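Local coordinates for protein endo-n-acetyl-beta-d-glucosaminidase (Hypocrea jecorina, PDB 4AC1) that hydrolyses the chitobiose core of N-linked glycans, as an endo-N-acetyl-beta-D-glucosaminidase of glycoside hydrolase family 18 that deglycosylates the cellulases of its own fungus, at residues G134-I139 with Q177-D182; I152-V157 with F170-L175. One frame throughout, in Å; residues are numbered along the deposited sequence. Where two conformers were deposited one is given.

Contact 1 (G134-I139 with Q177-D182). With ZN (zinc ion), chain K.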
loop_
_atom_site.group_PDB
_atom_site.type_symbol
_atom_site.label_atom_id
_atom_site.label_comp_id
_atom_site.label_asym_id
_atom_site.label_seq_id
_atom_site.Cartn_x
_atom_site.Cartn_y
_atom_site.Cartn_z
ATOM N N GLY A 134 -19.793 -2.729 -3.971
ATOM C CA GLY A 134 -18.915 -1.668 -4.467
ATOM C C GLY A 134 -17.451 -2.077 -4.597
ATOM O O GLY A 134 -16.823 -1.860 -5.640
ATOM N N ILE A 135 -16.893 -2.683 -3.549
ATOM C CA ILE A 135 -15.487 -3.099 -3.618
ATOM C C ILE A 135 -15.308 -4.229 -4.611
ATOM O O ILE A 135 -14.340 -4.239 -5.373
ATOM C CB ILE A 135 -14.855 -3.439 -2.218
ATOM C CG1 ILE A 135 -13.325 -3.566 -2.319
ATOM C CG2 ILE A 135 -15.476 -4.694 -1.604
ATOM C CD1 ILE A 135 -12.630 -2.272 -2.788
ATOM N N ASP A 136 -16.252 -5.171 -4.622
ATOM C CA ASP A 136 -16.167 -6.284 -5.563
ATOM C C ASP A 136 -16.158 -5.778 -7.014
ATOM O O ASP A 136 -15.360 -6.234 -7.840
ATOM C CB ASP A 136 -17.319 -7.279 -5.361
ATOM C CG ASP A 136 -17.252 -8.052 -4.034
ATOM O OD1 ASP A 136 -16.371 -7.828 -3.169
ATOM O OD2 ASP A 136 -18.138 -8.917 -3.844
ATOM N N ARG A 137 -17.061 -4.842 -7.320
ATOM C CA ARG A 137 -17.138 -4.246 -8.644
ATOM C C ARG A 137 -15.846 -3.526 -8.992
ATOM O O ARG A 137 -15.332 -3.678 -10.091
ATOM C CB ARG A 137 -18.317 -3.275 -8.728
ATOM C CG ARG A 137 -18.356 -2.462 -10.022
ATOM C CD ARG A 137 -19.565 -1.556 -10.123
ATOM N NE ARG A 137 -19.612 -0.544 -9.072
ATOM C CZ ARG A 137 -20.612 0.319 -8.907
ATOM N NH1 ARG A 137 -21.658 0.276 -9.721
ATOM N NH2 ARG A 137 -20.574 1.209 -7.923
ATOM N N LEU A 138 -15.324 -2.731 -8.065
ATOM C CA LEU A 138 -14.137 -1.947 -8.363
ATOM C C LEU A 138 -12.953 -2.827 -8.744
ATOM O O LEU A 138 -12.257 -2.560 -9.719
ATOM C CB LEU A 138 -13.792 -1.064 -7.169
ATOM C CG LEU A 138 -12.579 -0.140 -7.280
ATOM C CD1 LEU A 138 -12.654 0.777 -8.517
ATOM C CD2 LEU A 138 -12.448 0.665 -5.995
ATOM N N ILE A 139 -12.722 -3.870 -7.952
ATOM C CA ILE A 139 -11.622 -4.796 -8.199
ATOM C C ILE A 139 -11.838 -5.561 -9.499
ATOM O O ILE A 139 -10.926 -5.667 -10.309
ATOM C CB ILE A 139 -11.460 -5.766 -7.016
ATOM C CG1 ILE A 139 -11.016 -4.971 -5.787
ATOM C CG2 ILE A 139 -10.482 -6.921 -7.349
ATOM C CD1 ILE A 139 -10.977 -5.741 -4.535
ATOM N N GLN A 177 -12.880 -14.571 -1.014
ATOM C CA GLN A 177 -13.573 -15.668 -1.696
ATOM C C GLN A 177 -13.957 -15.343 -3.147
ATOM O O GLN A 177 -13.741 -16.153 -4.048
ATOM C CB GLN A 177 -14.801 -16.112 -0.914
ATOM C CG GLN A 177 -14.450 -16.738 0.435
ATOM C CD GLN A 177 -15.621 -17.406 1.114
ATOM O OE1 GLN A 177 -16.584 -17.802 0.460
ATOM N NE2 GLN A 177 -15.540 -17.550 2.436
ATOM N N THR A 178 -14.516 -14.156 -3.380
ATOM C CA THR A 178 -15.082 -13.810 -4.698
ATOM C C THR A 178 -14.059 -13.171 -5.651
ATOM O O THR A 178 -14.103 -13.415 -6.863
ATOM C CB THR A 178 -16.319 -12.895 -4.562
ATOM O OG1 THR A 178 -15.953 -11.734 -3.819
ATOM C CG2 THR A 178 -17.452 -13.596 -3.833
ATOM N N GLN A 179 -13.127 -12.386 -5.101
ATOM C CA GLN A 179 -12.146 -11.629 -5.895
ATOM C C GLN A 179 -10.699 -11.936 -5.531
ATOM O O GLN A 179 -9.794 -11.281 -6.050
ATOM C CB GLN A 179 -12.385 -10.110 -5.797
ATOM C CG GLN A 179 -13.343 -9.583 -6.847
ATOM C CD GLN A 179 -14.784 -9.924 -6.530
ATOM O OE1 GLN A 179 -15.212 -9.808 -5.381
ATOM N NE2 GLN A 179 -15.544 -10.318 -7.538
ATOM N N GLY A 180 -10.464 -12.938 -4.682
ATOM C CA GLY A 180 -9.104 -13.236 -4.217
ATOM C C GLY A 180 -8.098 -13.509 -5.315
ATOM O O GLY A 180 -6.933 -13.138 -5.204
ATOM N N ASN A 181 -8.542 -14.171 -6.376
ATOM C CA ASN A 181 -7.672 -14.435 -7.524
ATOM C C ASN A 181 -7.311 -13.168 -8.302
ATOM O O ASN A 181 -6.403 -13.193 -9.127
ATOM C CB ASN A 181 -8.318 -15.460 -8.462
ATOM C CG ASN A 181 -9.605 -14.950 -9.081
ATOM O OD1 ASN A 181 -10.439 -14.344 -8.397
ATOM N ND2 ASN A 181 -9.784 -15.202 -10.375
ATOM N N ASP A 182 -8.034 -12.076 -8.049
ATOM C CA ASP A 182 -7.782 -10.782 -8.688
ATOM C C ASP A 182 -6.944 -9.868 -7.798
ATOM O O ASP A 182 -6.585 -8.762 -8.198
ATOM C CB ASP A 182 -9.093 -10.055 -8.970
ATOM C CG ASP A 182 -10.037 -10.831 -9.858
ATOM O OD1 ASP A 182 -9.618 -11.760 -10.582
ATOM O OD2 ASP A 182 -11.237 -10.492 -9.833
HETATM ZN ZN ZN K . -12.163 -11.863 -10.842
HETATM O O HOH W 1 -17.671 -10.547 -1.829
HETATM O O HOH W 2 -12.598 -13.206 -9.208
HETATM O O HOH W 3 -13.926 -12.061 -11.711
HETATM O O HOH W 4 -13.848 -10.527 -9.853
HETATM O O HOH W 5 -11.547 -11.032 -12.889
#
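Ile139 packs against Gln179 and Asp182, while Asp136, one turn earlier, meets Gln179 and comes near Thr178. The contact joins two neighbouring outer helices of the beta/alpha barrel of family 18, helix 132-146 and the C-terminal end of helix 172-179. The CG2 methyl of Ile139, anti to its backbone N, does the touching. It lies 3.8 Å from Asp182 CB and 3.9 Å from Gln179 CG. The Gln179 chain is bent at chi2 (76°), which turns CD back to 3.8 Å from Asp136 CB. The two side chains cross at about a right angle, and the amide and carboxylate planes are 43° apart. The Asp136 carboxylate is linked to Thr178 through a water. This water donates to Asp136 OD2 at 2.6 Å and to Thr178 OG1 at 2.9 Å. It bridges the two helices.

Further partners fix these groups. Asp136 OD1 is hydrogen-bonded to Gln132 NE2, and Thr178 OG1 to the carbonyl of Ala174, each one turn back in its own helix. Deeper in, Ile139 also touches Leu175 and Leu154. Arg143, further along helix 132-146, hydrogen-bonds the Asp182 carbonyl and adds a polar tie between the two elements.

The Asp182 carboxylate binds a zinc ion. The backbone N of Asp182 bonds to Gln179 O in the 3-10 turn that follows the helix. Four waters also bind the zinc ion. One of them donates to both Thr178 O and Asn181 OD1, so the turn also grips the metal through its second shell. The carboxylate binds unevenly: Asp182 OD2 is 1.9 Å from the zinc ion and Asp182 OD1 is 2.6 Å from it.

Contact 2 (I152-V157 with F170-L175); sequences ITLAPV and FSYTAL
Phe170 begins the second segment and touches Leu154 through its ring tip, with Phe170 CZ 3.9 Å from Leu154 CD2. CG, between the backbone N and carbonyl carbon (chi1 62°), carries the ring toward Leu154. The Phe170 ring is inclined to that of Tyr172 and sets CE1 over the centre of one face. Ser171 is the N-cap of helix 172-179; its OG accepts a nearly straight bond (172°) from Ala174 N. Tyr172 carries the main contact. Pro156 CB lies over the face opposite Phe170, 3.6 Å from the ring centroid, in a CH-pi contact. The ring is therefore clamped between a phenylalanine and a proline. Tyr172 OH bonds Ser168 OG. It also bonds a water at 2.8 Å, in the ring plane, which accepts from Ala155 N. Leu175, one turn on, meets Leu154 tip to tip, the two CD2 methyls 3.7 Å apart. The segments belong to the beta-alpha-beta unit of strand 151-154, helix 172-179 and strand 185-189. Ala155 also packs beside Asp125, in the DxDxE sequence motif of family 18. Across the segments the direct contacts are apolar and CH-pi, so shape holds the helix start to the strand end; the polar link runs through the water.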
loop_
_atom_site.group_PDB
_atom_site.type_symbol
_atom_site.label_atom_id
_atom_site.label_comp_id
_atom_site.label_asym_id
_atom_site.label_seq_id
_atom_site.Cartn_x
_atom_site.Cartn_y
_atom_site.Cartn_z
ATOM N N ILE A 152 -3.128 -5.345 -8.123
ATOM C CA ILE A 152 -4.260 -4.843 -7.351
ATOM C C ILE A 152 -4.084 -5.308 -5.919
ATOM O O ILE A 152 -4.008 -6.505 -5.653
ATOM C CB ILE A 152 -5.622 -5.316 -7.911
ATOM C CG1 ILE A 152 -5.794 -4.851 -9.369
ATOM C CG2 ILE A 152 -6.781 -4.780 -7.058
ATOM C CD1 ILE A 152 -7.071 -5.321 -10.062
ATOM N N THR A 153 -4.017 -4.349 -4.997
ATOM C CA THR A 153 -3.849 -4.675 -3.592
ATOM C C THR A 153 -4.866 -3.915 -2.746
ATOM O O THR A 153 -5.518 -2.986 -3.226
ATOM C CB THR A 153 -2.400 -4.389 -3.119
ATOM O OG1 THR A 153 -2.127 -2.990 -3.229
ATOM C CG2 THR A 153 -1.400 -5.123 -3.974
ATOM N N LEU A 154 -5.026 -4.345 -1.497
ATOM C CA LEU A 154 -5.802 -3.593 -0.518
ATOM C C LEU A 154 -4.963 -3.447 0.733
ATOM O O LEU A 154 -3.952 -4.134 0.879
ATOM C CB LEU A 154 -7.145 -4.261 -0.223
ATOM C CG LEU A 154 -8.115 -4.297 -1.404
ATOM C CD1 LEU A 154 -7.980 -5.604 -2.211
ATOM C CD2 LEU A 154 -9.535 -4.043 -0.942
ATOM N N ALA A 155 -5.397 -2.572 1.640
ATOM C CA ALA A 155 -4.691 -2.322 2.887
ATOM C C ALA A 155 -5.624 -2.512 4.095
ATOM O O ALA A 155 -5.893 -1.564 4.834
ATOM C CB ALA A 155 -4.082 -0.911 2.863
ATOM N N PRO A 156 -6.118 -3.739 4.322
ATOM C CA PRO A 156 -6.906 -3.983 5.532
ATOM C C PRO A 156 -6.071 -3.734 6.783
ATOM O O PRO A 156 -4.872 -3.992 6.792
ATOM C CB PRO A 156 -7.215 -5.478 5.434
ATOM C CG PRO A 156 -6.094 -6.043 4.612
ATOM C CD PRO A 156 -5.757 -4.988 3.623
ATOM N N VAL A 157 -6.709 -3.253 7.844
ATOM C CA VAL A 157 -6.061 -3.297 9.142
ATOM C C VAL A 157 -6.025 -4.769 9.564
ATOM O O VAL A 157 -6.876 -5.562 9.167
ATOM C CB VAL A 157 -6.743 -2.378 10.180
ATOM C CG1 VAL A 157 -6.805 -0.951 9.660
ATOM C CG2 VAL A 157 -8.121 -2.888 10.561
ATOM N N PHE A 170 -16.967 -3.419 4.304
ATOM C CA PHE A 170 -17.103 -4.735 3.678
ATOM C C PHE A 170 -16.266 -5.824 4.359
ATOM O O PHE A 170 -15.342 -5.532 5.136
ATOM C CB PHE A 170 -16.762 -4.673 2.187
ATOM C CG PHE A 170 -15.344 -4.267 1.902
ATOM C CD1 PHE A 170 -14.317 -5.197 2.004
ATOM C CD2 PHE A 170 -15.036 -2.954 1.533
ATOM C CE1 PHE A 170 -13.005 -4.847 1.739
ATOM C CE2 PHE A 170 -13.710 -2.595 1.253
ATOM C CZ PHE A 170 -12.698 -3.544 1.370
ATOM N N SER A 171 -16.593 -7.078 4.052
ATOM C CA SER A 171 -15.879 -8.222 4.597
ATOM C C SER A 171 -14.676 -8.608 3.725
ATOM O O SER A 171 -14.822 -8.853 2.523
ATOM C CB SER A 171 -16.832 -9.412 4.736
ATOM O OG SER A 171 -16.086 -10.602 4.928
ATOM N N TYR A 172 -13.495 -8.698 4.336
ATOM C CA TYR A 172 -12.306 -9.137 3.615
ATOM C C TYR A 172 -12.317 -10.635 3.347
ATOM O O TYR A 172 -11.707 -11.085 2.389
ATOM C CB TYR A 172 -11.033 -8.716 4.352
ATOM C CG TYR A 172 -10.705 -7.262 4.110
ATOM C CD1 TYR A 172 -11.224 -6.269 4.943
ATOM C CD2 TYR A 172 -9.903 -6.872 3.034
ATOM C CE1 TYR A 172 -10.962 -4.935 4.720
ATOM C CE2 TYR A 172 -9.635 -5.530 2.790
ATOM C CZ TYR A 172 -10.162 -4.572 3.647
ATOM O OH TYR A 172 -9.892 -3.244 3.415
ATOM N N THR A 173 -12.993 -11.419 4.189
ATOM C CA THR A 173 -13.080 -12.852 3.899
ATOM C C THR A 173 -14.026 -13.088 2.725
ATOM O O THR A 173 -13.717 -13.898 1.857
ATOM C CB THR A 173 -13.496 -13.708 5.092
ATOM O OG1 THR A 173 -14.659 -13.136 5.680
ATOM C CG2 THR A 173 -12.369 -13.805 6.129
ATOM N N ALA A 174 -15.137 -12.356 2.646
ATOM C CA ALA A 174 -16.019 -12.452 1.477
ATOM C C ALA A 174 -15.277 -11.994 0.218
ATOM O O ALA A 174 -15.349 -12.653 -0.822
ATOM C CB ALA A 174 -17.270 -11.629 1.682
ATOM N N LEU A 175 -14.578 -10.860 0.304
ATOM C CA LEU A 175 -13.778 -10.358 -0.822
ATOM C C LEU A 175 -12.748 -11.377 -1.305
ATOM O O LEU A 175 -12.596 -11.600 -2.519
ATOM C CB LEU A 175 -13.081 -9.050 -0.445
ATOM C CG LEU A 175 -12.257 -8.365 -1.538
ATOM C CD1 LEU A 175 -13.133 -7.953 -2.697
ATOM C CD2 LEU A 175 -11.530 -7.160 -0.966
HETATM O O HOH W 6 -8.141 -1.481 2.130
#

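Both contacts use helix 172-179: contact 2 its N-terminal start, contact 1 its C-terminal end. Contact 2 is fully buried and sets the helix on the end of strand 151-154 and the loop after it, beside Asp125. Contact 1 lies further from the centre of the chain, is only partly buried, and sets the same helix against helix 132-146. Their chemistry follows this. The inner contact is made by rings and methyls; the outer one sets an isoleucine and the chain of a glutamine beside carboxylates, a threonine, waters and a zinc ion. They meet directly. Leu175 CD1 is 3.6 Å from Ile139 CD1, and Ile135 CG2 is 3.5 Å from Phe170 CG.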